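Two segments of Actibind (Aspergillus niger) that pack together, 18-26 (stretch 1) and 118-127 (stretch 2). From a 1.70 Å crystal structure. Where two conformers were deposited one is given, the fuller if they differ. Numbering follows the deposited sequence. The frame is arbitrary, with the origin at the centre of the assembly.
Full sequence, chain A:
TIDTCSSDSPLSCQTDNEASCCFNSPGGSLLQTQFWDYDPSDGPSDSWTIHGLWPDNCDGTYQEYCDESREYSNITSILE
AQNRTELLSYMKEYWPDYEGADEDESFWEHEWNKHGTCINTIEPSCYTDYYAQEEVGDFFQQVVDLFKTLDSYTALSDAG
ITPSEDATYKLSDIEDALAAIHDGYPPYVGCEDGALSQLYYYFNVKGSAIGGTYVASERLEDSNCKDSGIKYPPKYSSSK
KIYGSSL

Stretch 1 (18-26) EASCCFNSP
Stretch 2 (118-127) CINTIEPSCY

Two segments of one chain, mostly loop and turn, meet here, burying 375 Å² summed over both sides. Stretch 1 has no regular helix or strand; its main feature is a type I beta turn from Ser-20 to Phe-23, with Cys-21 at -59/-19 and Cys-22 at -114/18 (phi/psi). The turn is closed by Phe-23 N donating to Ser-20 O at 3.2 Å and, weakly, by Ser-20 N to Phe-23 O at 3.4 Å; Ser-20 OG (chi1 p) also accepts from Cys-22 N at 2.9 Å. Beyond it the chain is extended through Asn-24 (-76/111) and Ser-25 (-168/137) to a cis peptide before Pro-26. The register is set by the CA atoms of Cys-21 and Thr-121, 4.5 Å apart.

Along stretch 2, Cys-118 lies out of reach. Ile-119 (-88/103; chi1 m, chi2 t) makes a small contact, its CG2 3.7 Å from Asn-24 OD1. Ile-119 O accepts from Ile-122 N at 3.2 Å, spanning Asn-120 (-61/-30) and Thr-121 (-81/4).

Asn-120 points its CA-to-CB bond toward stretch 1, and with chi1 p and chi2 -67° its amide addresses the backbone on both sides of Asn-24. Asn-120 ND2 donates to Phe-23 O (3.1 Å, 163°), while Asn-120 OD1 accepts from Ser-25 N (3.1 Å, 158°). These two near-linear bonds pair one side chain's donor and acceptor with the Phe-23 carbonyl and the Ser-25 amide, the backbone groups flanking Asn-24. Asn-120 ND2 also lies 3.2 Å from Ser-20 O.

Thr-121, chi1 p, contributes both branches. Thr-121 OG1 donates to Asn-24 OD1 at 2.7 Å, a short bond; Asn-24 (chi1 m, chi2 -79°) has its CA-to-CB bond sideways, and its end comes nearer. Thr-121 CG2 sits over the turn, 3.4 Å from Ser-20 O and 3.5 Å from Cys-21 O. Water 1 donates to Asn-24 OD1 at 3.0 Å and weakly accepts from Asn-120 N at 3.5 Å.

Ile-122, Glu-123 (-63/152) and Pro-124 make no contact. The 3-10 segment 124-126 follows, supported by Cys-126 N to Glu-123 O at 2.9 Å and Tyr-127 N to Pro-124 O at 3.0 Å. Ser-125 O approaches Cys-21 SG at 4.1 Å. The segment presents Cys-126 (-96/7, chi1 m) toward stretch 1, where its SG joins Cys-21 SG (chi1 m) at 2.1 Å with chi3 -77°, a covalent tie across the contact. Tyr-127 directs its CA-to-CB bond away and ends the walk without touching stretch 1.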

# COMPACT_ATOMS: atom_id res chain seq x y z
N GLU A 18 -19.74 3.70 -14.27
CA GLU A 18 -20.47 3.04 -13.19
C GLU A 18 -19.62 1.93 -12.58
O GLU A 18 -18.87 1.23 -13.30
CB GLU A 18 -21.81 2.48 -13.66
CG GLU A 18 -22.98 3.51 -13.68
CD GLU A 18 -23.79 3.57 -12.35
OE1 GLU A 18 -23.25 3.26 -11.27
OE2 GLU A 18 -24.99 3.92 -12.40
N ALA A 19 -19.72 1.85 -11.26
CA ALA A 19 -19.05 0.86 -10.42
C ALA A 19 -19.46 -0.54 -10.88
O ALA A 19 -20.65 -0.84 -11.00
CB ALA A 19 -19.43 1.04 -8.96
N SER A 20 -18.47 -1.38 -11.08
CA SER A 20 -18.68 -2.75 -11.51
C SER A 20 -17.46 -3.51 -11.13
O SER A 20 -16.50 -2.95 -10.59
CB SER A 20 -18.88 -2.86 -13.03
OG SER A 20 -17.65 -2.63 -13.72
N CYS A 21 -17.45 -4.79 -11.46
CA CYS A 21 -16.23 -5.55 -11.32
C CYS A 21 -15.03 -5.03 -12.11
O CYS A 21 -13.89 -5.40 -11.77
CB CYS A 21 -16.47 -7.05 -11.59
SG CYS A 21 -17.48 -7.77 -10.40
N CYS A 22 -15.26 -4.20 -13.14
CA CYS A 22 -14.19 -3.66 -13.94
C CYS A 22 -14.03 -2.14 -13.80
O CYS A 22 -13.43 -1.48 -14.68
CB CYS A 22 -14.35 -4.04 -15.41
SG CYS A 22 -13.97 -5.82 -15.72
N PHE A 23 -14.60 -1.60 -12.73
CA PHE A 23 -14.44 -0.17 -12.43
C PHE A 23 -14.42 0.14 -10.92
O PHE A 23 -15.43 -0.04 -10.25
CB PHE A 23 -15.53 0.66 -13.11
CG PHE A 23 -15.19 2.13 -13.19
CD1 PHE A 23 -14.10 2.54 -13.92
CD2 PHE A 23 -15.92 3.08 -12.46
CE1 PHE A 23 -13.76 3.90 -14.00
CE2 PHE A 23 -15.57 4.44 -12.49
CZ PHE A 23 -14.50 4.83 -13.28
N ASN A 24 -13.28 0.60 -10.42
CA ASN A 24 -13.13 0.96 -9.01
C ASN A 24 -13.80 2.30 -8.69
O ASN A 24 -13.39 3.35 -9.20
CB ASN A 24 -11.63 0.95 -8.60
CG ASN A 24 -11.04 -0.45 -8.49
OD1 ASN A 24 -11.27 -1.16 -7.49
ND2 ASN A 24 -10.28 -0.86 -9.51
N SER A 25 -14.87 2.21 -7.92
CA SER A 25 -15.72 3.32 -7.58
C SER A 25 -16.63 2.91 -6.47
O SER A 25 -17.20 1.79 -6.49
CB SER A 25 -16.55 3.75 -8.80
OG SER A 25 -17.34 4.89 -8.54
N PRO A 26 -16.81 3.79 -5.46
CA PRO A 26 -16.30 5.18 -5.36
C PRO A 26 -14.80 5.25 -4.99
O PRO A 26 -14.17 6.28 -5.15
CB PRO A 26 -17.19 5.81 -4.28
CG PRO A 26 -17.66 4.70 -3.44
CD PRO A 26 -17.63 3.41 -4.30
N CYS A 118 -13.37 -2.63 1.32
CA CYS A 118 -13.86 -1.44 0.65
C CYS A 118 -13.44 -1.34 -0.82
O CYS A 118 -13.76 -0.35 -1.49
CB CYS A 118 -13.41 -0.19 1.47
SG CYS A 118 -14.21 -0.07 3.07
N ILE A 119 -12.69 -2.32 -1.31
CA ILE A 119 -12.29 -2.34 -2.72
C ILE A 119 -13.43 -3.08 -3.49
O ILE A 119 -13.59 -4.32 -3.42
CB ILE A 119 -10.93 -3.00 -2.87
CG1 ILE A 119 -9.90 -2.25 -2.01
CG2 ILE A 119 -10.50 -3.04 -4.35
CD1 ILE A 119 -8.50 -2.83 -2.03
N ASN A 120 -14.26 -2.31 -4.18
CA ASN A 120 -15.47 -2.88 -4.78
C ASN A 120 -15.19 -3.98 -5.81
O ASN A 120 -15.98 -4.91 -5.94
CB ASN A 120 -16.37 -1.79 -5.37
CG ASN A 120 -15.80 -1.22 -6.63
OD1 ASN A 120 -14.78 -0.57 -6.59
ND2 ASN A 120 -16.42 -1.53 -7.77
N THR A 121 -14.05 -3.91 -6.51
CA THR A 121 -13.73 -4.83 -7.60
C THR A 121 -13.17 -6.21 -7.12
O THR A 121 -12.90 -7.07 -7.96
CB THR A 121 -12.75 -4.21 -8.59
OG1 THR A 121 -11.56 -3.84 -7.87
CG2 THR A 121 -13.36 -2.97 -9.33
N ILE A 122 -13.12 -6.41 -5.80
CA ILE A 122 -12.52 -7.58 -5.12
C ILE A 122 -13.58 -8.58 -4.65
O ILE A 122 -13.28 -9.65 -4.18
CB ILE A 122 -11.71 -7.10 -3.84
CG1 ILE A 122 -10.53 -6.22 -4.29
CG2 ILE A 122 -11.24 -8.25 -2.97
CD1 ILE A 122 -9.36 -6.14 -3.30
N GLU A 123 -14.83 -8.18 -4.73
CA GLU A 123 -15.90 -8.96 -4.15
C GLU A 123 -16.00 -10.35 -4.83
O GLU A 123 -15.57 -10.53 -5.98
CB GLU A 123 -17.21 -8.17 -4.20
CG GLU A 123 -17.13 -6.85 -3.40
CD GLU A 123 -18.23 -5.87 -3.71
OE1 GLU A 123 -19.27 -6.28 -4.27
OE2 GLU A 123 -18.06 -4.67 -3.39
N PRO A 124 -16.49 -11.36 -4.09
CA PRO A 124 -16.63 -12.71 -4.62
C PRO A 124 -17.40 -12.84 -5.97
O PRO A 124 -17.05 -13.68 -6.79
CB PRO A 124 -17.36 -13.45 -3.50
CG PRO A 124 -17.12 -12.66 -2.28
CD PRO A 124 -16.92 -11.26 -2.68
N SER A 125 -18.39 -11.97 -6.15
CA SER A 125 -19.14 -11.87 -7.39
C SER A 125 -18.33 -11.47 -8.62
O SER A 125 -18.88 -11.51 -9.71
CB SER A 125 -20.31 -10.90 -7.19
OG SER A 125 -19.87 -9.65 -6.67
N CYS A 126 -17.06 -11.07 -8.44
CA CYS A 126 -16.11 -10.72 -9.52
C CYS A 126 -15.20 -11.89 -9.89
O CYS A 126 -14.24 -11.72 -10.66
CB CYS A 126 -15.25 -9.51 -9.12
SG CYS A 126 -16.29 -8.05 -8.74
N TYR A 127 -15.49 -13.06 -9.31
CA TYR A 127 -14.71 -14.27 -9.55
C TYR A 127 -15.46 -15.30 -10.42
O TYR A 127 -16.65 -15.48 -10.27
CB TYR A 127 -14.37 -14.94 -8.20
CG TYR A 127 -13.23 -14.23 -7.51
CD1 TYR A 127 -13.43 -13.00 -6.86
CD2 TYR A 127 -11.94 -14.70 -7.61
CE1 TYR A 127 -12.38 -12.32 -6.26
CE2 TYR A 127 -10.89 -14.05 -7.03
CZ TYR A 127 -11.09 -12.85 -6.37
OH TYR A 127 -10.01 -12.21 -5.78
O HOH W 1 -12.07 0.24 -4.96